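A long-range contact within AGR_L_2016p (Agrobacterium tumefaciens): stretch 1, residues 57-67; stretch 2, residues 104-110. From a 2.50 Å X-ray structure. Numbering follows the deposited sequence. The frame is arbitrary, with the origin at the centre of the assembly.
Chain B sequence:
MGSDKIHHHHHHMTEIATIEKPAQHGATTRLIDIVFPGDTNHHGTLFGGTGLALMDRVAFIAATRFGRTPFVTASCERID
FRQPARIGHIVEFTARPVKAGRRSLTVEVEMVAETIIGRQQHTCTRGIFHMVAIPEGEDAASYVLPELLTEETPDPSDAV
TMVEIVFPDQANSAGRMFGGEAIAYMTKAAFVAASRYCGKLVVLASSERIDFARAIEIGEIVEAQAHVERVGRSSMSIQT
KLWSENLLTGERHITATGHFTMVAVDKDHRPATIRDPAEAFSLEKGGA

Stretch 1, residues 57-67: RVAFIAATRFG
Stretch 2 (104-110) SLTVEVE

The centre of this contact is apolar and is built from small helix residues set against branched strand residues. Ala59 and Val107 define the register, with their CA atoms 6.1 Å apart. Val107, chi1 -174° (t), points toward the helix and places its CG1 4.1 Å from Ala59 CA and 4.3 Å from Ala62 CB. One methyl therefore touches two alanines, and because an alanine side chain ends at CB, the valine reaches the helix backbone itself.

One helical turn further, Ala63 pairs with Leu105 (CA to CA 6.9 Å). Leu105, chi1 -170° (t) and chi2 69° (p), has the largest area covered by the other stretch. Its CD2 lies 3.4 Å from Ala63 CA and 3.5 Å from Ala63 CB, the tightest approach in the interface, while its CD1 sits 3.8 Å from Phe66 CD2. Phe66 (chi1 -179°, t; chi2 77°) meets this methyl obliquely. Toward the other end, Val109, chi1 176° (t), closes the row: its CG2 is 4.0 Å from Ala59 CB and its CG1 4.1 Å from CG1 of Val58 (chi1 51°, p).

The backbone explains this order. Residues 57-67 are helical, with phi/psi mostly near -60/-45 and drifting to -99/-10 at Gly67; N-to-O bonds of 2.9 to 3.0 Å link each residue from Ile61 to Gly67 to the one four earlier, that from Phe66 N to Ala62 O being weak. Residues 104-110 are extended, with phi from -95° to -126° and psi near 130°. The N-to-C directions make an angle of 137°, nearer antiparallel than parallel, so contacts run from Val58 with Val109 to Phe66 with Leu105 as the strand is read backward. The axes approach to 8.7 Å, and 289 Å² is buried in total. Strand alternation directs Leu105, Val107 and Val109 toward the helix; Glu108 points away.

No hydrogen bond crosses the interface, so the two stretches meet through van der Waals contact between apolar groups. Polar groups lie outside it. Thr64 (chi1 -45°, m) points away from the strand, and its OG1 donates to Phe60 O at 2.8 Å, satisfying the hydroxyl within the helix. Phe60 (chi1 169°, t; chi2 82°) also points away. Arg57 (t, t, m; chi4 150°) and Arg65 (chi1 -88°, m) make no contact with the strand and bond elsewhere in the structure. On the strand, Ser104 (chi1 -82°, m), Thr106 (chi1 -44°, m), Glu108 (chi1 -176°, t) and Glu110 (chi1 -95°) likewise leave the helix untouched.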

# COMPACT_ATOMS: atom_id res chain seq x y z
N ARG B 57 -11.49 4.18 -10.28
CA ARG B 57 -11.56 5.05 -9.07
C ARG B 57 -12.10 6.47 -9.39
O ARG B 57 -13.00 6.98 -8.72
CB ARG B 57 -10.24 5.11 -8.33
CG ARG B 57 -10.37 5.45 -6.82
CD ARG B 57 -9.01 5.77 -6.17
NE ARG B 57 -8.14 4.63 -6.30
CZ ARG B 57 -6.82 4.67 -6.39
NH1 ARG B 57 -6.16 5.82 -6.37
NH2 ARG B 57 -6.15 3.53 -6.51
N VAL B 58 -11.59 7.09 -10.44
CA VAL B 58 -12.00 8.46 -10.69
C VAL B 58 -13.42 8.50 -11.26
O VAL B 58 -14.16 9.48 -11.11
CB VAL B 58 -10.99 9.19 -11.59
CG1 VAL B 58 -10.69 8.37 -12.87
CG2 VAL B 58 -11.45 10.60 -11.90
N ALA B 59 -13.82 7.40 -11.89
CA ALA B 59 -15.18 7.24 -12.32
C ALA B 59 -16.10 7.24 -11.12
O ALA B 59 -17.09 8.00 -11.07
CB ALA B 59 -15.33 5.98 -13.07
N PHE B 60 -15.75 6.39 -10.16
CA PHE B 60 -16.43 6.27 -8.90
C PHE B 60 -16.64 7.62 -8.21
O PHE B 60 -17.81 8.03 -7.94
CB PHE B 60 -15.69 5.28 -8.00
CG PHE B 60 -16.18 5.27 -6.58
CD1 PHE B 60 -17.30 4.54 -6.23
CD2 PHE B 60 -15.52 5.99 -5.61
CE1 PHE B 60 -17.76 4.53 -4.92
CE2 PHE B 60 -15.98 5.98 -4.29
CZ PHE B 60 -17.09 5.25 -3.95
N ILE B 61 -15.53 8.32 -7.98
CA ILE B 61 -15.57 9.67 -7.39
C ILE B 61 -16.54 10.58 -8.17
O ILE B 61 -17.37 11.26 -7.57
CB ILE B 61 -14.18 10.29 -7.36
CG1 ILE B 61 -13.21 9.44 -6.49
CG2 ILE B 61 -14.24 11.72 -6.86
CD1 ILE B 61 -11.75 9.91 -6.57
N ALA B 62 -16.41 10.60 -9.49
CA ALA B 62 -17.27 11.46 -10.30
C ALA B 62 -18.74 11.20 -10.03
O ALA B 62 -19.48 12.12 -9.66
CB ALA B 62 -16.97 11.31 -11.77
N ALA B 63 -19.13 9.95 -10.21
CA ALA B 63 -20.45 9.45 -9.89
C ALA B 63 -20.93 9.87 -8.52
O ALA B 63 -22.04 10.38 -8.39
CB ALA B 63 -20.45 7.95 -9.98
N THR B 64 -20.11 9.66 -7.50
CA THR B 64 -20.53 9.90 -6.13
C THR B 64 -20.77 11.39 -5.90
O THR B 64 -21.68 11.79 -5.19
CB THR B 64 -19.55 9.35 -5.12
OG1 THR B 64 -19.15 8.02 -5.50
CG2 THR B 64 -20.21 9.31 -3.74
N ARG B 65 -19.96 12.22 -6.53
CA ARG B 65 -20.09 13.65 -6.43
C ARG B 65 -21.36 14.08 -7.10
O ARG B 65 -21.95 15.09 -6.73
CB ARG B 65 -18.95 14.36 -7.15
CG ARG B 65 -17.71 14.60 -6.34
CD ARG B 65 -16.74 15.44 -7.16
NE ARG B 65 -15.96 16.33 -6.31
CZ ARG B 65 -14.80 16.89 -6.65
NH1 ARG B 65 -14.25 16.69 -7.84
NH2 ARG B 65 -14.18 17.67 -5.77
N PHE B 66 -21.75 13.34 -8.12
CA PHE B 66 -22.90 13.72 -8.88
C PHE B 66 -24.17 13.38 -8.12
O PHE B 66 -25.04 14.24 -7.94
CB PHE B 66 -22.91 13.03 -10.25
CG PHE B 66 -24.11 13.43 -11.10
CD1 PHE B 66 -24.14 14.66 -11.75
CD2 PHE B 66 -25.22 12.59 -11.22
CE1 PHE B 66 -25.24 15.05 -12.53
CE2 PHE B 66 -26.36 12.97 -12.00
CZ PHE B 66 -26.37 14.19 -12.65
N GLY B 67 -24.26 12.12 -7.68
CA GLY B 67 -25.52 11.62 -7.10
C GLY B 67 -25.53 11.62 -5.59
O GLY B 67 -26.56 11.36 -5.01
N SER B 104 -28.73 4.53 -13.18
CA SER B 104 -27.55 4.28 -14.00
C SER B 104 -26.91 5.59 -14.36
O SER B 104 -27.57 6.50 -14.91
CB SER B 104 -27.94 3.61 -15.30
OG SER B 104 -28.09 2.22 -15.11
N LEU B 105 -25.62 5.68 -14.08
CA LEU B 105 -24.84 6.81 -14.52
C LEU B 105 -23.77 6.30 -15.46
O LEU B 105 -23.08 5.35 -15.17
CB LEU B 105 -24.21 7.50 -13.33
CG LEU B 105 -23.54 8.85 -13.55
CD1 LEU B 105 -24.58 9.92 -13.87
CD2 LEU B 105 -22.79 9.18 -12.31
N THR B 106 -23.66 6.94 -16.61
CA THR B 106 -22.59 6.63 -17.54
C THR B 106 -21.46 7.61 -17.34
O THR B 106 -21.66 8.81 -17.35
CB THR B 106 -23.11 6.70 -18.97
OG1 THR B 106 -24.38 6.05 -19.02
CG2 THR B 106 -22.15 6.01 -19.92
N VAL B 107 -20.25 7.11 -17.14
CA VAL B 107 -19.13 7.98 -16.91
C VAL B 107 -18.03 7.74 -17.92
O VAL B 107 -17.64 6.62 -18.18
CB VAL B 107 -18.59 7.85 -15.48
CG1 VAL B 107 -17.52 8.88 -15.25
CG2 VAL B 107 -19.70 8.06 -14.47
N GLU B 108 -17.54 8.82 -18.51
CA GLU B 108 -16.49 8.76 -19.52
C GLU B 108 -15.17 9.11 -18.90
O GLU B 108 -15.04 10.14 -18.26
CB GLU B 108 -16.82 9.74 -20.62
CG GLU B 108 -15.89 9.73 -21.81
CD GLU B 108 -16.41 10.62 -22.93
OE1 GLU B 108 -16.24 11.86 -22.84
OE2 GLU B 108 -17.03 10.08 -23.87
N VAL B 109 -14.18 8.25 -19.12
CA VAL B 109 -12.89 8.43 -18.47
C VAL B 109 -11.77 8.45 -19.49
O VAL B 109 -11.67 7.55 -20.33
CB VAL B 109 -12.64 7.31 -17.46
CG1 VAL B 109 -11.23 7.42 -16.84
CG2 VAL B 109 -13.69 7.37 -16.40
N GLU B 110 -10.92 9.46 -19.40
CA GLU B 110 -9.77 9.56 -20.27
C GLU B 110 -8.53 9.41 -19.45
O GLU B 110 -8.41 10.00 -18.38
CB GLU B 110 -9.75 10.91 -21.00
CG GLU B 110 -10.37 10.91 -22.38